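Local coordinates for protein 1-carboxybiuret hydrolase subunit AtzE (Pseudomonas sp., PDB 6C62) that hydrolyses 1-carboxybiuret to urea-1,3-dicarboxylate and ammonia in bacterial atrazine degradation, working as a heterotetramer of two AtzE and two AtzG subunits, at residues C311-L317 with F332-V336; D121-Y125 with S328-F332; F202-I206 with I304-G309. All blocks are in the same frame, centred on the assembly; numbering follows the deposited sequence.

Contact 1 of 3, residues C311-L317 with F332-V336; sequences CLHLDDL and FISGV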
loop_
_atom_site.group_PDB
_atom_site.type_symbol
_atom_site.label_atom_id
_atom_site.label_comp_id
_atom_site.label_asym_id
_atom_site.label_seq_id
_atom_site.Cartn_x
_atom_site.Cartn_y
_atom_site.Cartn_z
ATOM N N CYS A 311 -15.773 0.401 -0.618
ATOM C CA CYS A 311 -15.526 -0.515 0.487
ATOM C C CYS A 311 -15.484 0.186 1.823
ATOM O O CYS A 311 -15.843 -0.379 2.825
ATOM C CB CYS A 311 -14.289 -1.366 0.251
ATOM S SG CYS A 311 -14.620 -2.465 -1.193
ATOM N N LEU A 312 -15.051 1.429 1.853
ATOM C CA LEU A 312 -15.099 2.219 3.068
ATOM C C LEU A 312 -16.506 2.274 3.666
ATOM O O LEU A 312 -16.631 2.415 4.860
ATOM C CB LEU A 312 -14.689 3.651 2.800
ATOM C CG LEU A 312 -14.226 4.528 3.971
ATOM C CD1 LEU A 312 -12.910 4.002 4.504
ATOM C CD2 LEU A 312 -14.042 5.954 3.455
ATOM N N HIS A 313 -17.535 2.240 2.815
ATOM C CA HIS A 313 -18.933 2.391 3.258
ATOM C C HIS A 313 -19.694 1.060 3.183
ATOM O O HIS A 313 -20.930 1.032 3.189
ATOM C CB HIS A 313 -19.609 3.411 2.344
ATOM C CG HIS A 313 -19.048 4.786 2.480
ATOM N ND1 HIS A 313 -19.314 5.570 3.567
ATOM C CD2 HIS A 313 -18.202 5.489 1.698
ATOM C CE1 HIS A 313 -18.686 6.720 3.440
ATOM N NE2 HIS A 313 -17.975 6.693 2.329
ATOM N N LEU A 314 -18.978 -0.062 3.145
ATOM C CA LEU A 314 -19.642 -1.335 2.914
ATOM C C LEU A 314 -20.694 -1.682 3.991
ATOM O O LEU A 314 -21.777 -2.192 3.665
ATOM C CB LEU A 314 -18.618 -2.444 2.770
ATOM C CG LEU A 314 -19.170 -3.846 2.524
ATOM C CD1 LEU A 314 -20.062 -3.910 1.290
ATOM C CD2 LEU A 314 -17.975 -4.804 2.370
ATOM N N ASP A 315 -20.376 -1.396 5.253
ATOM C CA ASP A 315 -21.266 -1.754 6.354
ATOM C C ASP A 315 -22.588 -1.030 6.216
ATOM O O ASP A 315 -23.635 -1.657 6.398
ATOM C CB ASP A 315 -20.713 -1.367 7.733
ATOM C CG ASP A 315 -19.473 -2.176 8.164
ATOM O OD1 ASP A 315 -19.447 -3.426 7.924
ATOM O OD2 ASP A 315 -18.522 -1.549 8.776
ATOM N N ASP A 316 -22.543 0.265 5.885
ATOM C CA ASP A 316 -23.739 1.027 5.606
ATOM C C ASP A 316 -24.425 0.658 4.295
ATOM O O ASP A 316 -25.660 0.679 4.214
ATOM C CB ASP A 316 -23.436 2.522 5.641
ATOM C CG ASP A 316 -23.220 3.020 7.084
ATOM O OD1 ASP A 316 -23.896 2.487 7.992
ATOM O OD2 ASP A 316 -22.389 3.961 7.326
ATOM N N LEU A 317 -23.693 0.253 3.265
ATOM C CA LEU A 317 -24.355 -0.206 2.046
ATOM C C LEU A 317 -25.130 -1.488 2.285
ATOM O O LEU A 317 -26.080 -1.763 1.575
ATOM C CB LEU A 317 -23.364 -0.390 0.875
ATOM C CG LEU A 317 -22.710 0.874 0.313
ATOM C CD1 LEU A 317 -21.492 0.542 -0.550
ATOM C CD2 LEU A 317 -23.727 1.651 -0.480
ATOM N N PHE A 332 -20.938 3.646 -5.864
ATOM C CA PHE A 332 -20.291 3.018 -4.728
ATOM C C PHE A 332 -20.451 1.506 -4.781
ATOM O O PHE A 332 -19.472 0.765 -4.558
ATOM C CB PHE A 332 -20.824 3.567 -3.359
ATOM C CG PHE A 332 -20.237 4.873 -2.926
ATOM C CD1 PHE A 332 -18.883 5.036 -2.744
ATOM C CD2 PHE A 332 -21.047 5.924 -2.664
ATOM C CE1 PHE A 332 -18.353 6.249 -2.289
ATOM C CE2 PHE A 332 -20.538 7.165 -2.266
ATOM C CZ PHE A 332 -19.189 7.318 -2.056
ATOM N N ILE A 333 -21.670 1.045 -5.092
ATOM C CA ILE A 333 -21.916 -0.388 -5.157
ATOM C C ILE A 333 -21.061 -1.013 -6.289
ATOM O O ILE A 333 -20.416 -2.030 -6.067
ATOM C CB ILE A 333 -23.393 -0.719 -5.318
ATOM C CG1 ILE A 333 -24.153 -0.478 -4.039
ATOM C CG2 ILE A 333 -23.595 -2.156 -5.716
ATOM C CD1 ILE A 333 -25.691 -0.446 -4.207
ATOM N N SER A 334 -21.061 -0.418 -7.466
ATOM C CA SER A 334 -20.186 -0.875 -8.532
ATOM C C SER A 334 -18.761 -1.020 -8.096
ATOM O O SER A 334 -18.105 -2.046 -8.361
ATOM C CB SER A 334 -20.220 0.131 -9.715
ATOM O OG SER A 334 -19.479 -0.409 -10.811
ATOM N N GLY A 335 -18.262 -0.008 -7.392
ATOM C CA GLY A 335 -16.883 -0.033 -6.838
ATOM C C GLY A 335 -16.615 -1.238 -5.950
ATOM O O GLY A 335 -15.557 -1.879 -6.054
ATOM N N VAL A 336 -17.566 -1.569 -5.081
ATOM C CA VAL A 336 -17.443 -2.757 -4.184
ATOM C C VAL A 336 -17.381 -4.061 -4.969
ATOM O O VAL A 336 -16.762 -5.021 -4.528
ATOM C CB VAL A 336 -18.635 -2.812 -3.218
ATOM C CG1 VAL A 336 -18.729 -4.133 -2.503
ATOM C CG2 VAL A 336 -18.549 -1.669 -2.232
#

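Contact 2 of 3, residues D121-Y125 with S328-F332; sequences DEFAY and SVDRF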
loop_
_atom_site.group_PDB
_atom_site.type_symbol
_atom_site.label_atom_id
_atom_site.label_comp_id
_atom_site.label_asym_id
_atom_site.label_seq_id
_atom_site.Cartn_x
_atom_site.Cartn_y
_atom_site.Cartn_z
ATOM N N ASP A 121 -20.701 17.242 -2.419
ATOM C CA ASP A 121 -21.308 15.981 -2.853
ATOM C C ASP A 121 -21.131 14.970 -1.747
ATOM O O ASP A 121 -20.071 14.932 -1.084
ATOM C CB ASP A 121 -20.697 15.404 -4.111
ATOM C CG ASP A 121 -21.092 16.190 -5.373
ATOM O OD1 ASP A 121 -22.290 16.163 -5.817
ATOM O OD2 ASP A 121 -20.197 16.866 -5.928
ATOM N N GLU A 122 -22.153 14.150 -1.542
ATOM C CA GLU A 122 -22.127 13.174 -0.430
ATOM C C GLU A 122 -20.905 12.285 -0.488
ATOM O O GLU A 122 -20.637 11.670 -1.479
ATOM C CB GLU A 122 -23.379 12.300 -0.428
ATOM C CG GLU A 122 -23.257 11.205 0.609
ATOM C CD GLU A 122 -24.435 10.261 0.663
ATOM O OE1 GLU A 122 -24.351 9.216 -0.076
ATOM O OE2 GLU A 122 -25.370 10.503 1.488
ATOM N N PHE A 123 -20.172 12.238 0.619
ATOM C CA PHE A 123 -19.009 11.402 0.779
ATOM C C PHE A 123 -17.928 11.675 -0.225
ATOM O O PHE A 123 -17.060 10.838 -0.446
ATOM C CB PHE A 123 -19.400 9.889 0.866
ATOM C CG PHE A 123 -20.139 9.506 2.124
ATOM C CD1 PHE A 123 -19.771 9.977 3.355
ATOM C CD2 PHE A 123 -21.226 8.637 2.075
ATOM C CE1 PHE A 123 -20.459 9.574 4.504
ATOM C CE2 PHE A 123 -21.890 8.237 3.194
ATOM C CZ PHE A 123 -21.508 8.708 4.427
ATOM N N ALA A 124 -17.981 12.871 -0.827
ATOM C CA ALA A 124 -16.986 13.382 -1.752
ATOM C C ALA A 124 -17.002 12.709 -3.127
ATOM O O ALA A 124 -16.121 13.003 -3.892
ATOM C CB ALA A 124 -15.582 13.310 -1.146
ATOM N N TYR A 125 -17.973 11.872 -3.470
ATOM C CA TYR A 125 -17.972 11.186 -4.781
ATOM C C TYR A 125 -18.846 11.930 -5.788
ATOM O O TYR A 125 -20.061 11.712 -5.853
ATOM C CB TYR A 125 -18.474 9.743 -4.644
ATOM C CG TYR A 125 -18.040 8.730 -5.729
ATOM C CD1 TYR A 125 -17.141 9.051 -6.755
ATOM C CD2 TYR A 125 -18.485 7.414 -5.671
ATOM C CE1 TYR A 125 -16.755 8.119 -7.693
ATOM C CE2 TYR A 125 -18.034 6.434 -6.599
ATOM C CZ TYR A 125 -17.168 6.801 -7.608
ATOM O OH TYR A 125 -16.767 5.882 -8.573
ATOM N N SER A 328 -25.199 8.641 -6.470
ATOM C CA SER A 328 -23.887 8.011 -6.411
ATOM C C SER A 328 -23.898 6.667 -5.759
ATOM O O SER A 328 -22.923 5.984 -5.814
ATOM C CB SER A 328 -22.887 8.952 -5.709
ATOM O OG SER A 328 -23.390 9.247 -4.410
ATOM N N VAL A 329 -24.978 6.268 -5.093
ATOM C CA VAL A 329 -24.965 5.004 -4.391
ATOM C C VAL A 329 -24.657 3.802 -5.319
ATOM O O VAL A 329 -23.961 2.874 -4.908
ATOM C CB VAL A 329 -26.255 4.769 -3.616
ATOM C CG1 VAL A 329 -27.419 4.497 -4.550
ATOM C CG2 VAL A 329 -26.063 3.664 -2.631
ATOM N N ASP A 330 -25.167 3.834 -6.557
ATOM C CA ASP A 330 -24.900 2.759 -7.506
ATOM C C ASP A 330 -23.457 2.746 -7.995
ATOM O O ASP A 330 -22.930 1.668 -8.331
ATOM C CB ASP A 330 -25.860 2.749 -8.679
ATOM C CG ASP A 330 -27.350 2.730 -8.196
ATOM O OD1 ASP A 330 -27.571 2.009 -7.179
ATOM O OD2 ASP A 330 -28.219 3.485 -8.775
ATOM N N ARG A 331 -22.792 3.901 -7.920
ATOM C CA ARG A 331 -21.378 3.975 -8.233
ATOM C C ARG A 331 -20.545 3.398 -7.104
ATOM O O ARG A 331 -19.555 2.754 -7.361
ATOM C CB ARG A 331 -20.972 5.426 -8.513
ATOM C CG ARG A 331 -21.854 6.060 -9.627
ATOM C CD ARG A 331 -21.339 7.404 -10.074
ATOM N NE ARG A 331 -19.961 7.275 -10.598
ATOM C CZ ARG A 331 -19.093 8.275 -10.702
ATOM N NH1 ARG A 331 -19.421 9.478 -10.225
ATOM N NH2 ARG A 331 -17.897 8.061 -11.235
ATOM N N PHE A 332 -20.938 3.646 -5.864
ATOM C CA PHE A 332 -20.291 3.018 -4.728
ATOM C C PHE A 332 -20.451 1.506 -4.781
ATOM O O PHE A 332 -19.472 0.765 -4.558
ATOM C CB PHE A 332 -20.824 3.567 -3.359
ATOM C CG PHE A 332 -20.237 4.873 -2.926
ATOM C CD1 PHE A 332 -18.883 5.036 -2.744
ATOM C CD2 PHE A 332 -21.047 5.924 -2.664
ATOM C CE1 PHE A 332 -18.353 6.249 -2.289
ATOM C CE2 PHE A 332 -20.538 7.165 -2.266
ATOM C CZ PHE A 332 -19.189 7.318 -2.056
HETATM O O HOH W 1 -21.982 11.632 -3.871
HETATM O O HOH W 2 -23.821 7.726 -2.384
HETATM O O HOH W 3 -17.950 3.520 -9.444
#

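Contact 3 of 3, residues F202-I206 with I304-G309; sequences FVHSI and ITASEG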
loop_
_atom_site.group_PDB
_atom_site.type_symbol
_atom_site.label_atom_id
_atom_site.label_comp_id
_atom_site.label_asym_id
_atom_site.label_seq_id
_atom_site.Cartn_x
_atom_site.Cartn_y
_atom_site.Cartn_z
ATOM N N PHE A 202 -12.234 9.644 1.866
ATOM C CA PHE A 202 -12.920 9.112 0.674
ATOM C C PHE A 202 -12.029 7.997 0.145
ATOM O O PHE A 202 -12.406 6.821 0.214
ATOM C CB PHE A 202 -13.192 10.269 -0.302
ATOM C CG PHE A 202 -13.713 9.873 -1.660
ATOM C CD1 PHE A 202 -14.624 8.782 -1.812
ATOM C CD2 PHE A 202 -13.337 10.603 -2.779
ATOM C CE1 PHE A 202 -15.107 8.423 -3.056
ATOM C CE2 PHE A 202 -13.833 10.248 -4.074
ATOM C CZ PHE A 202 -14.718 9.163 -4.191
ATOM N N VAL A 203 -10.862 8.346 -0.359
ATOM C CA VAL A 203 -9.879 7.368 -0.916
ATOM C C VAL A 203 -8.573 7.601 -0.170
ATOM O O VAL A 203 -7.861 8.568 -0.412
ATOM C CB VAL A 203 -9.694 7.582 -2.424
ATOM C CG1 VAL A 203 -8.730 6.564 -3.049
ATOM C CG2 VAL A 203 -11.032 7.609 -3.136
ATOM N N HIS A 204 -8.239 6.715 0.742
ATOM C CA HIS A 204 -7.013 6.857 1.522
ATOM C C HIS A 204 -5.763 7.008 0.616
ATOM O O HIS A 204 -4.839 7.780 0.912
ATOM C CB HIS A 204 -6.840 5.610 2.427
ATOM C CG HIS A 204 -7.887 5.449 3.470
ATOM N ND1 HIS A 204 -8.416 4.212 3.815
ATOM C CD2 HIS A 204 -8.439 6.362 4.312
ATOM C CE1 HIS A 204 -9.270 4.400 4.822
ATOM N NE2 HIS A 204 -9.309 5.696 5.126
ATOM N N SER A 205 -5.746 6.275 -0.488
ATOM C CA SER A 205 -4.598 6.295 -1.400
ATOM C C SER A 205 -4.468 7.588 -2.253
ATOM O O SER A 205 -3.444 7.780 -2.944
ATOM C CB SER A 205 -4.676 5.096 -2.380
ATOM O OG SER A 205 -4.414 3.822 -1.791
ATOM N N ILE A 206 -5.509 8.438 -2.305
ATOM C CA ILE A 206 -5.479 9.586 -3.225
ATOM C C ILE A 206 -5.964 10.916 -2.677
ATOM O O ILE A 206 -5.684 11.957 -3.276
ATOM C CB ILE A 206 -6.237 9.253 -4.561
ATOM C CG1 ILE A 206 -5.932 7.838 -5.111
ATOM C CG2 ILE A 206 -5.867 10.237 -5.648
ATOM C CD1 ILE A 206 -6.775 7.482 -6.323
ATOM N N ILE A 304 -9.171 2.579 -8.433
ATOM C CA ILE A 304 -8.799 2.638 -7.015
ATOM C C ILE A 304 -9.822 3.437 -6.208
ATOM O O ILE A 304 -10.169 3.083 -5.141
ATOM C CB ILE A 304 -7.386 3.233 -6.889
ATOM C CG1 ILE A 304 -6.393 2.148 -7.339
ATOM C CG2 ILE A 304 -7.031 3.682 -5.478
ATOM C CD1 ILE A 304 -4.986 2.659 -7.641
ATOM N N THR A 305 -10.292 4.518 -6.781
ATOM C CA THR A 305 -11.267 5.407 -6.143
ATOM C C THR A 305 -12.547 4.643 -5.844
ATOM O O THR A 305 -13.051 4.709 -4.737
ATOM C CB THR A 305 -11.559 6.628 -7.032
ATOM O OG1 THR A 305 -10.390 7.485 -7.027
ATOM C CG2 THR A 305 -12.763 7.375 -6.549
ATOM N N ALA A 306 -13.078 3.968 -6.856
ATOM C CA ALA A 306 -14.359 3.306 -6.694
ATOM C C ALA A 306 -14.287 2.179 -5.655
ATOM O O ALA A 306 -15.176 2.017 -4.880
ATOM C CB ALA A 306 -14.849 2.764 -8.024
ATOM N N SER A 307 -13.241 1.357 -5.714
ATOM C CA SER A 307 -13.131 0.275 -4.741
ATOM C C SER A 307 -12.840 0.774 -3.309
ATOM O O SER A 307 -13.472 0.270 -2.364
ATOM C CB SER A 307 -12.094 -0.729 -5.202
ATOM O OG SER A 307 -12.686 -1.467 -6.255
ATOM N N GLU A 308 -11.878 1.671 -3.156
ATOM C CA GLU A 308 -11.531 2.127 -1.823
ATOM C C GLU A 308 -12.712 2.964 -1.229
ATOM O O GLU A 308 -13.052 2.770 -0.105
ATOM C CB GLU A 308 -10.267 2.983 -1.806
ATOM C CG GLU A 308 -8.995 2.218 -1.924
ATOM C CD GLU A 308 -7.679 3.014 -1.671
ATOM O OE1 GLU A 308 -7.662 4.064 -0.991
ATOM O OE2 GLU A 308 -6.584 2.522 -2.140
ATOM N N GLY A 309 -13.333 3.868 -2.023
ATOM C CA GLY A 309 -14.483 4.633 -1.497
ATOM C C GLY A 309 -15.706 3.752 -1.235
ATOM O O GLY A 309 -16.344 3.865 -0.206
#

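Contact 1 of 3, residues C311-L317 with F332-V336
Two helix-bearing segments meet here mainly through side chains, with the backbone N of Cys311 also lying 3.8 Å from Val336 CG2; no hydrogen bond crosses between them, and 330 Å² of surface is buried, both sides summed. The aliphatic part centres on Val336, which points toward 311-317 and has the largest covered area of any residue in the pair, 81 Å². Val336 CG2 lies 4.1 Å from Cys311 SG and 4.0 Å from Leu317 CD1, and Val336 CG1 4.0 Å from Leu314 CD1. Leu317 extends the apolar patch backward along the other helix: Leu317 CD1 is 4.2 Å from Phe332 CB, and Leu317 CD2 is 4.2 Å from Ile333 CG1. Phe332, Ile333 and Val336 thus offer one side of a helical turn, closed by the bond from Val336 N to Phe332 O (3.1 Å).

The aromatic part is an edge-to-face pair, with the edge of His313 directed at the face of Phe332. The ring centroids are 5.3 Å apart, the planes stand at 60°, and the closest atoms, His313 CD2 and Phe332 CE1, are 4.1 Å apart.

His313 also marks the bend of its own segment. It holds the N-cap position between helix 294-312 and helix 314-319, and His313 O accepts a bond from Leu317 N (2.9 Å), so the first turn of the new helix carries Leu317 toward helix 329-336. AtzG packs on Leu314, Ile333 and Val336, and Ala341 of the second AtzE subunit on Cys311 and Leu314. Within the chain, helix 329-336 lies against helix 294-312, where Gly335 O is hydrogen-bonded to Ser307 OG.

Contact 2 of 3, residues D121-Y125 with S328-F332
This is an aromatic and water-bridged contact between the loop following strand 113-118 and the start of helix 329-336. Tyr125 dominates it, with 131 Å² covered. The edge of Tyr125 faces the ring of Phe332 (centroids 5.0 Å apart, planes at 57°), while the Arg331 guanidinium stacks on Tyr125, centres 4.3 Å apart and planes at 30°. Arg331 CZ is 33° off the ring normal, an off-centre cation-pi geometry. Phe123 CB adds packing, 3.9 Å from Phe332 CZ.

No direct hydrogen bond crosses; three waters do the bridging. Water 1 donates to Glu122 O (2.7 Å) and Tyr125 O (2.8 Å) and accepts from Ser328 OG (2.8 Å). Water 2 donates to Glu122 OE1 and Ser328 OG, and water 3 joins Tyr125 OH to Arg331 O. Glu122 is further held by Glu325 N and His133.

The Tyr125 side chain lies about 7 Å from that of Ser150, inferred to be catalytic, so an edge-to-face ring pair, a guanidinium stack and bridging water surround a tyrosine close to the probable active site.

Contact 3 of 3, residues F202-I206 with I304-G309
Glu308 anchors the loop 202-206 to helix 294-312 with both carboxylate oxygens. Ser205 N donates to Glu308 OE1 (3.0 Å, 161° at the hydrogen), and Ser205 OG donates to Glu308 OE2 (2.6 Å). The two bonds thus grip backbone and side chain of one loop residue. Tyr343 OH, from helix 340-360, also bonds to OE2. Within the loop, Ile206 N bonds to Val203 O (3.0 Å), closing a turn with His204 and Ser205 at its centre.

Next outward, Gly309 CA approaches Phe202 O at 3.5 Å in a CA-H...O contact. A CB on Gly309 would fall 2.8 Å from Phe202 CE1, a clash, so its lack of a side chain permits this close approach. Phe202 CZ sits 3.5 Å from Thr305 CG2. Val203 CG2 is 3.7 Å from Thr305 CA, and Ile304 CG2 receives Val203 CG1 at 4.1 Å and Ile206 CD1 at 3.9 Å.

Phe202 also meets the Tyr125 ring, and its side chain lies about 6 Å from those of Ser150 and Ser174, assigned by similarity to the charge relay and the acyl-ester intermediate. The contact therefore fastens a loop between strands 185-188 and 208-213 of the central mixed sheet, beside the probable Ser-cisSer-Lys catalytic site of the amidase fold.

Overall arrangement
All three contacts are essentially buried, with no exposed touching residue, and their centres lie 10 to 12 Å apart. Contacts 1 and 2 share Phe332 on helix 329-336; contacts 1 and 3 share helix 294-312, linked also by a probable bond from Ser307 OG to Gly335 O (2.9 Å). Contacts 2 and 3 meet where Tyr125 CD1 lies 3.5 Å from Phe202 CZ. Contact 1, about 25 Å from the chain centre, is apolar and aromatic. Contacts 2 and 3, at 18 and 17 Å and nearer the inferred catalytic serines, add polar links: bridging waters in 2, direct carboxylate bonds in 3. Contacts 1 and 3 reach AtzG and the second AtzE subunit, contact 2 AtzG.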